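Local coordinates for protein acetyl xylan esterase (Geobacillus stearothermophilus, PDB 5BN1) that removes acetyl groups from xylan and xylo-oligosaccharides as a serine esterase of the GDSL (SGNH) family, working as a doughnut-shaped octamer, at residues G28-L33 / Y40-L45; V94-D99 / K104-Y109; G130-T135 / R205-E210. The protein carries 1 engineered substitution. All coordinates share one frame; numbering follows the deposited sequence.

Contact 1: G28-L33 / Y40-L45; sequences GSFGAL and YVVGLL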
# COMPACT_ATOMS: atom_id res chain seq x y z
N GLY A 28 14.67 -23.03 -3.11
CA GLY A 28 13.38 -23.64 -3.41
C GLY A 28 12.76 -22.95 -4.64
O GLY A 28 11.63 -23.19 -5.02
N SER A 29 13.52 -22.07 -5.27
CA SER A 29 13.05 -21.40 -6.48
C SER A 29 14.11 -20.36 -6.76
O SER A 29 14.89 -19.99 -5.87
CB SER A 29 11.65 -20.73 -6.31
OG SER A 29 11.69 -19.76 -5.36
N PHE A 30 14.17 -19.86 -7.98
CA PHE A 30 15.15 -18.79 -8.23
C PHE A 30 14.64 -17.51 -7.64
O PHE A 30 15.45 -16.63 -7.23
CB PHE A 30 15.16 -18.51 -9.78
CG PHE A 30 16.10 -19.37 -10.57
CD1 PHE A 30 17.42 -19.03 -10.53
CD2 PHE A 30 15.69 -20.52 -11.37
CE1 PHE A 30 18.39 -19.67 -11.25
CE2 PHE A 30 16.67 -21.19 -12.22
CZ PHE A 30 18.01 -20.81 -12.08
N GLY A 31 13.30 -17.31 -7.67
CA GLY A 31 12.90 -16.23 -6.94
C GLY A 31 13.70 -16.33 -5.70
O GLY A 31 14.21 -15.31 -5.19
N ALA A 32 13.75 -17.55 -5.13
CA ALA A 32 14.34 -17.60 -3.81
C ALA A 32 15.87 -17.23 -3.78
O ALA A 32 16.37 -16.97 -2.73
CB ALA A 32 14.19 -18.99 -3.18
N LEU A 33 16.52 -17.42 -4.90
CA LEU A 33 17.98 -17.21 -5.07
C LEU A 33 18.35 -15.75 -5.29
O LEU A 33 19.50 -15.41 -5.35
CB LEU A 33 18.56 -18.02 -6.21
CG LEU A 33 18.62 -19.58 -6.10
CD1 LEU A 33 19.22 -20.25 -7.29
CD2 LEU A 33 19.31 -19.95 -4.77
N TYR A 40 22.23 -16.25 -11.68
CA TYR A 40 22.78 -16.38 -13.00
C TYR A 40 23.66 -17.63 -13.15
O TYR A 40 23.65 -18.33 -14.15
CB TYR A 40 23.52 -15.15 -13.48
CG TYR A 40 22.75 -13.86 -13.53
CD1 TYR A 40 21.40 -13.87 -13.49
CD2 TYR A 40 23.39 -12.72 -13.72
CE1 TYR A 40 20.69 -12.65 -13.49
CE2 TYR A 40 22.72 -11.48 -13.71
CZ TYR A 40 21.40 -11.48 -13.62
OH TYR A 40 20.67 -10.25 -13.68
N VAL A 41 24.47 -17.88 -12.09
CA VAL A 41 25.25 -19.09 -12.06
C VAL A 41 24.35 -20.32 -12.15
O VAL A 41 24.63 -21.23 -12.96
CB VAL A 41 26.14 -19.09 -10.76
CG1 VAL A 41 26.63 -20.51 -10.47
CG2 VAL A 41 27.29 -18.07 -10.82
N VAL A 42 23.32 -20.38 -11.35
CA VAL A 42 22.42 -21.54 -11.30
C VAL A 42 21.73 -21.66 -12.65
O VAL A 42 21.66 -22.73 -13.26
CB VAL A 42 21.47 -21.48 -10.18
CG1 VAL A 42 20.45 -22.64 -10.24
CG2 VAL A 42 22.26 -21.46 -8.87
N GLY A 43 21.30 -20.52 -13.19
CA GLY A 43 20.63 -20.64 -14.46
C GLY A 43 21.45 -21.02 -15.59
O GLY A 43 20.98 -21.76 -16.53
N LEU A 44 22.70 -20.52 -15.75
CA LEU A 44 23.63 -20.90 -16.77
C LEU A 44 24.00 -22.43 -16.65
O LEU A 44 24.10 -23.13 -17.65
CB LEU A 44 24.89 -20.06 -16.75
CG LEU A 44 24.71 -18.64 -17.41
CD1 LEU A 44 25.74 -17.69 -16.95
CD2 LEU A 44 24.73 -18.87 -18.95
N LEU A 45 24.19 -22.85 -15.41
CA LEU A 45 24.52 -24.31 -15.24
C LEU A 45 23.32 -25.19 -15.64
O LEU A 45 23.58 -26.23 -16.33
CB LEU A 45 24.98 -24.57 -13.78
CG LEU A 45 26.35 -24.13 -13.36
CD1 LEU A 45 26.42 -24.20 -11.87
CD2 LEU A 45 27.41 -24.93 -14.10
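Phe-30 and Leu-33 both pack against Val-42, and through this shared partner the loop ahead of helix 37-48 folds back onto the helix in the alpha/beta fold of an SGNH hydrolase. The side chains meet through carbon alone, and no hydrogen bond crosses between the segments. Phe-30 brings the far end of its ring: CZ comes 3.6 Å from Val-42 CG1, an oblique approach. The ring's edge is turned to the helix backbone, where Phe-30 CZ lies 3.5 Å from Gly-43 N, close to the ring plane. With no side chain on Gly-43, the ring rests on the helix backbone itself, Phe-30 CZ also 3.5 Å from Gly-43 CA. Leu-33 takes the other branch of the valine, its CD1 meeting Val-42 CG2 at 3.6 Å, with the two side chains crossing at roughly a right angle.

Val-42 divides its methyls in this way because CG1 lies anti to the backbone N (chi1 175°), while CG2 sits beside that nitrogen. Phe-30 starts out pointing neither at the helix nor away from it, and the length of its side chain brings the ring across. Farther out, Ala-39 and Gln-46 of the same helix also touch Phe-30, and Ser-196 of a neighbouring subunit packs on it, so the ring belongs to an interface of the octamer as well as to the loop. The backbone of Leu-33 is tied in as well, its O accepting a hydrogen bond from Asn-58 ND2. Within the helix, Leu-44 N donates to Tyr-40 O at 2.9 Å, one helical bond spanning the turn that carries Val-42 and Gly-43.

Contact 2: V94-D99 / K104-Y109; sequences VWRQYD and KEKHVY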
# COMPACT_ATOMS: atom_id res chain seq x y z
N VAL A 94 35.53 -2.95 4.31
CA VAL A 94 36.24 -1.87 3.73
C VAL A 94 35.36 -0.61 3.68
O VAL A 94 35.79 0.47 4.06
CB VAL A 94 36.79 -2.23 2.37
CG1 VAL A 94 37.42 -1.07 1.72
CG2 VAL A 94 37.82 -3.40 2.52
N TRP A 95 34.22 -0.74 3.02
CA TRP A 95 33.41 0.47 2.67
C TRP A 95 33.13 1.31 3.88
O TRP A 95 33.20 2.53 3.78
CB TRP A 95 32.13 0.03 2.00
CG TRP A 95 31.47 1.05 1.11
CD1 TRP A 95 31.95 2.24 0.69
CD2 TRP A 95 30.31 0.77 0.31
NE1 TRP A 95 31.08 2.82 -0.23
CE2 TRP A 95 30.07 1.93 -0.49
CE3 TRP A 95 29.42 -0.27 0.28
CZ2 TRP A 95 28.99 1.95 -1.41
CZ3 TRP A 95 28.33 -0.22 -0.57
CH2 TRP A 95 28.16 0.90 -1.40
N ARG A 96 32.76 0.70 4.99
CA ARG A 96 32.50 1.46 6.21
C ARG A 96 33.57 2.41 6.63
O ARG A 96 33.35 3.48 7.22
CB ARG A 96 32.00 0.58 7.34
CG ARG A 96 30.73 -0.17 7.13
CD ARG A 96 29.47 0.68 6.99
NE ARG A 96 29.33 1.11 5.60
CZ ARG A 96 28.89 0.35 4.61
NH1 ARG A 96 28.82 0.87 3.36
NH2 ARG A 96 28.61 -0.94 4.76
N GLN A 97 34.83 1.99 6.41
CA GLN A 97 35.98 2.80 6.72
C GLN A 97 36.02 4.14 5.99
O GLN A 97 36.65 5.10 6.37
CB GLN A 97 37.31 2.06 6.50
CG GLN A 97 37.39 0.74 7.23
CD GLN A 97 38.61 -0.07 6.95
OE1 GLN A 97 39.76 0.52 6.93
NE2 GLN A 97 38.47 -1.36 6.78
N TYR A 98 35.40 4.11 4.77
CA TYR A 98 35.35 5.24 3.88
C TYR A 98 34.00 5.99 3.87
O TYR A 98 34.09 7.23 3.73
CB TYR A 98 35.70 4.73 2.43
CG TYR A 98 37.17 4.31 2.37
CD1 TYR A 98 38.15 5.24 2.27
CD2 TYR A 98 37.53 2.96 2.42
CE1 TYR A 98 39.50 4.92 2.27
CE2 TYR A 98 38.86 2.63 2.45
CZ TYR A 98 39.80 3.58 2.37
OH TYR A 98 41.18 3.31 2.42
N ASP A 99 32.89 5.31 4.05
CA ASP A 99 31.57 6.01 4.07
C ASP A 99 31.17 6.47 5.42
O ASP A 99 30.37 7.45 5.51
CB ASP A 99 30.52 5.34 3.26
CG ASP A 99 29.87 4.14 3.87
OD1 ASP A 99 30.41 3.65 4.94
OD2 ASP A 99 28.81 3.67 3.40
N LYS A 104 34.02 3.92 14.07
CA LYS A 104 35.06 2.85 13.97
C LYS A 104 34.58 1.48 14.36
O LYS A 104 35.10 0.44 13.86
CB LYS A 104 36.33 3.21 14.75
CG LYS A 104 36.97 4.51 14.23
CD LYS A 104 38.19 4.99 14.97
CE LYS A 104 38.65 6.36 14.37
NZ LYS A 104 38.31 6.64 12.91
N GLU A 105 33.61 1.38 15.24
CA GLU A 105 33.02 0.09 15.54
C GLU A 105 32.32 -0.63 14.40
O GLU A 105 32.15 -1.87 14.45
CB GLU A 105 32.01 0.23 16.73
CG GLU A 105 30.66 0.96 16.42
CD GLU A 105 30.68 2.51 16.04
OE1 GLU A 105 31.69 3.31 16.18
OE2 GLU A 105 29.59 2.98 15.57
N LYS A 106 31.92 0.05 13.31
CA LYS A 106 31.39 -0.59 12.16
C LYS A 106 32.46 -1.09 11.13
O LYS A 106 32.07 -1.79 10.14
CB LYS A 106 30.55 0.42 11.38
CG LYS A 106 29.32 0.86 12.21
CD LYS A 106 28.43 1.61 11.22
CE LYS A 106 27.42 0.67 10.50
NZ LYS A 106 26.05 0.97 11.00
N HIS A 107 33.69 -0.68 11.40
CA HIS A 107 34.86 -1.01 10.53
C HIS A 107 35.30 -2.41 10.91
O HIS A 107 35.31 -2.74 12.03
CB HIS A 107 36.00 -0.08 10.73
CG HIS A 107 35.68 1.38 10.48
ND1 HIS A 107 36.58 2.38 10.68
CD2 HIS A 107 34.52 1.98 10.04
CE1 HIS A 107 36.02 3.55 10.41
NE2 HIS A 107 34.80 3.32 10.01
N VAL A 108 35.68 -3.18 9.92
CA VAL A 108 36.38 -4.46 10.19
C VAL A 108 37.72 -4.31 9.53
O VAL A 108 37.88 -4.41 8.31
CB VAL A 108 35.60 -5.66 9.64
CG1 VAL A 108 36.40 -6.93 9.84
CG2 VAL A 108 34.27 -5.80 10.27
N TYR A 109 38.78 -4.03 10.31
CA TYR A 109 40.14 -3.74 9.91
C TYR A 109 40.82 -5.08 9.53
O TYR A 109 40.25 -6.13 9.83
CB TYR A 109 40.87 -3.02 11.02
CG TYR A 109 40.30 -1.64 11.30
CD1 TYR A 109 40.24 -0.68 10.31
CD2 TYR A 109 39.91 -1.29 12.61
CE1 TYR A 109 39.68 0.55 10.58
CE2 TYR A 109 39.26 -0.06 12.84
CZ TYR A 109 39.25 0.84 11.86
OH TYR A 109 38.74 2.12 12.10
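His-107 lies flat against the backbone of Gln-97, joining the end of helix 91-99 to the loop that leads into helix 110-124. This is the tight side: Gln-97 CA stands 3.6 Å from the centroid of the imidazole, a CH-pi contact over one face, and Lys-104 CA covers the opposite face. The ring's two nitrogens are engaged as well. ND1 shares a 2.6 Å hydrogen bond with Tyr-109 OH, while NE2 bonds to Leu-100 O and lies 3.1 Å from Arg-96 O. Gln-97, CG anti to its carbonyl carbon (chi1 -54°), lays that CG 3.7 Å from His-107 CG; its amide, anchored chiefly through NE2 on Asp-93 O, stands steeply to the Tyr-109 ring and meets its edge with OE1. With His-107 cut back to an alanine, Tyr-109 OH and Leu-100 O would probably lose this partner and a gap would open between Gln-97 and Lys-104.

On the looser flank Arg-96 CB lies 3.7 Å from Lys-106 O, and Arg-96 CD passes 4.1 Å from Lys-106 CE. Beyond this the arginine turns away and grips Asp-99 side-on, NE to OD1 and NH1 to OD2, both at 2.8 Å. Its NH2 bonds to OD1 of Asn-92, one of two inferred transition-state stabilisers, so this salt bridge is likely to fix the arginine as a second-shell support of the oxyanion site.

Contact 3: G130-T135 / R205-E210; sequences GIILMT and RAFLRE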
# COMPACT_ATOMS: atom_id res chain seq x y z
N GLY A 130 34.31 -28.76 -0.49
CA GLY A 130 35.19 -27.80 -0.94
C GLY A 130 34.66 -26.34 -0.59
O GLY A 130 33.51 -26.23 -0.22
N ILE A 131 35.58 -25.41 -0.73
CA ILE A 131 35.30 -23.98 -0.42
C ILE A 131 35.76 -23.22 -1.59
O ILE A 131 36.83 -23.39 -2.17
CB ILE A 131 36.03 -23.55 0.84
CG1 ILE A 131 35.38 -24.26 2.03
CG2 ILE A 131 35.95 -22.01 1.00
CD1 ILE A 131 36.12 -24.02 3.34
N ILE A 132 34.93 -22.18 -2.00
CA ILE A 132 35.32 -21.28 -2.99
C ILE A 132 35.39 -19.85 -2.40
O ILE A 132 34.42 -19.43 -1.82
CB ILE A 132 34.27 -21.17 -4.17
CG1 ILE A 132 33.99 -22.58 -4.74
CG2 ILE A 132 34.81 -20.29 -5.27
CD1 ILE A 132 32.61 -23.08 -4.64
N LEU A 133 36.57 -19.26 -2.38
CA LEU A 133 36.77 -17.94 -1.83
C LEU A 133 36.81 -17.01 -3.00
O LEU A 133 37.65 -16.95 -3.84
CB LEU A 133 38.15 -17.89 -1.08
CG LEU A 133 37.98 -18.61 0.22
CD1 LEU A 133 39.39 -18.75 0.83
CD2 LEU A 133 37.20 -17.85 1.23
N MET A 134 35.79 -16.07 -2.95
CA MET A 134 35.79 -15.00 -3.90
C MET A 134 36.23 -13.72 -3.26
O MET A 134 35.83 -13.39 -2.18
CB MET A 134 34.32 -14.76 -4.36
CG MET A 134 33.63 -15.97 -4.93
SD MET A 134 31.81 -15.74 -5.41
CE MET A 134 32.06 -14.62 -6.77
N THR A 135 37.05 -12.99 -3.94
CA THR A 135 37.56 -11.70 -3.40
C THR A 135 36.39 -10.71 -3.34
O THR A 135 35.46 -10.84 -4.16
CB THR A 135 38.66 -11.01 -4.20
OG1 THR A 135 38.26 -10.71 -5.56
CG2 THR A 135 39.87 -11.98 -4.36
N ARG A 205 30.35 -15.19 -14.53
CA ARG A 205 31.31 -15.73 -15.45
C ARG A 205 32.64 -16.06 -14.71
O ARG A 205 33.20 -17.13 -14.94
CB ARG A 205 31.58 -14.68 -16.53
CG ARG A 205 32.62 -15.11 -17.50
CD ARG A 205 32.92 -14.05 -18.54
NE ARG A 205 33.81 -14.54 -19.59
CZ ARG A 205 34.72 -13.81 -20.19
NH1 ARG A 205 34.84 -12.54 -19.95
NH2 ARG A 205 35.51 -14.36 -21.14
N ALA A 206 33.02 -15.19 -13.79
CA ALA A 206 34.28 -15.51 -13.01
C ALA A 206 34.08 -16.67 -12.12
O ALA A 206 35.05 -17.54 -12.02
CB ALA A 206 34.69 -14.27 -12.26
N PHE A 207 32.97 -16.83 -11.45
CA PHE A 207 32.65 -17.98 -10.61
C PHE A 207 32.70 -19.24 -11.46
O PHE A 207 33.34 -20.26 -11.08
CB PHE A 207 31.39 -17.79 -9.87
CG PHE A 207 31.06 -18.95 -9.01
CD1 PHE A 207 30.36 -20.05 -9.48
CD2 PHE A 207 31.47 -18.94 -7.67
CE1 PHE A 207 30.09 -21.12 -8.67
CE2 PHE A 207 31.18 -20.01 -6.85
CZ PHE A 207 30.48 -21.10 -7.36
N LEU A 208 31.92 -19.22 -12.56
CA LEU A 208 31.83 -20.39 -13.38
C LEU A 208 33.16 -20.87 -13.91
O LEU A 208 33.43 -22.12 -13.93
CB LEU A 208 30.81 -20.13 -14.52
CG LEU A 208 29.34 -20.08 -14.09
CD1 LEU A 208 28.46 -19.47 -15.14
CD2 LEU A 208 28.78 -21.44 -13.68
N ARG A 209 34.01 -19.96 -14.30
CA ARG A 209 35.33 -20.27 -14.83
C ARG A 209 36.07 -21.11 -13.78
O ARG A 209 36.67 -22.18 -14.06
CB ARG A 209 36.04 -19.04 -15.21
CG ARG A 209 37.46 -19.33 -15.72
CD ARG A 209 38.24 -18.06 -15.78
NE ARG A 209 39.43 -18.05 -16.57
CZ ARG A 209 40.31 -17.03 -16.58
NH1 ARG A 209 40.12 -15.93 -15.81
NH2 ARG A 209 41.40 -17.10 -17.37
N GLU A 210 36.03 -20.66 -12.52
CA GLU A 210 36.81 -21.34 -11.46
C GLU A 210 36.26 -22.72 -11.12
O GLU A 210 37.08 -23.62 -10.72
CB GLU A 210 36.86 -20.47 -10.22
CG GLU A 210 37.67 -21.06 -9.07
CD GLU A 210 39.17 -21.17 -9.34
OE1 GLU A 210 39.71 -20.75 -10.42
OE2 GLU A 210 39.83 -21.69 -8.32
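Phe-207 is the residue of segment 205-210 that touches strand 130-134, meeting Ile-132 and Met-134 in the core between the parallel sheet and helix 197-211. Along the helix, Ala-206 comes first, facing the strand but packing on Val-170 of the neighbouring strand 168-170. Phe-207 follows and does the reaching: with CG anti to the backbone N (chi1 -179°), the ring swings out from the helix and crosses both partner side chains at about a right angle. Its CE2 lies 4.0 Å from Ile-132 CG2, and Ile-132 CD1 is equally far from CZ. Farther back along the ring, CD2 comes 3.9 Å from Met-134 SD, an oblique Met-aromatic contact with the sulfur 5.2 Å from the ring centroid. Phe-11 of strand 8-13 adds a second ring at about 45°. Next, Leu-208 turns to helix 37-48, packing on Leu-44 and Leu-45. Glu-210, closing the segment, heads back to the sheet and accepts from the backbone N of Phe-169 through OE2. Since strand 130-134 offers the ring only carbon and sulfur, shape and dispersion rather than directed bonds hold the helix to that strand.

How the contacts relate
Contacts 1 and 3 touch through helix 37-48, their centres 16 Å apart: Leu-45 CG packs 3.6 Å from Leu-208 CD2 of helix 197-211, and Val-41 CG2 lies 3.9 Å from Phe-207 CD1. One side of helix 37-48 thus receives its own preceding loop while other residues meet contact 3. Contact 2 stands apart, across the chain's centre from contact 1 with centres 31 Å apart, and its nearest atoms are about 9 Å from those of contact 3. It alone adjoins the catalytic region, the Arg-96 side chain about 3 Å from that of Asn-92 and about 5 Å from Gly-63, both inferred transition-state stabilisers; contacts 1 and 3 lie away from the annotated sites.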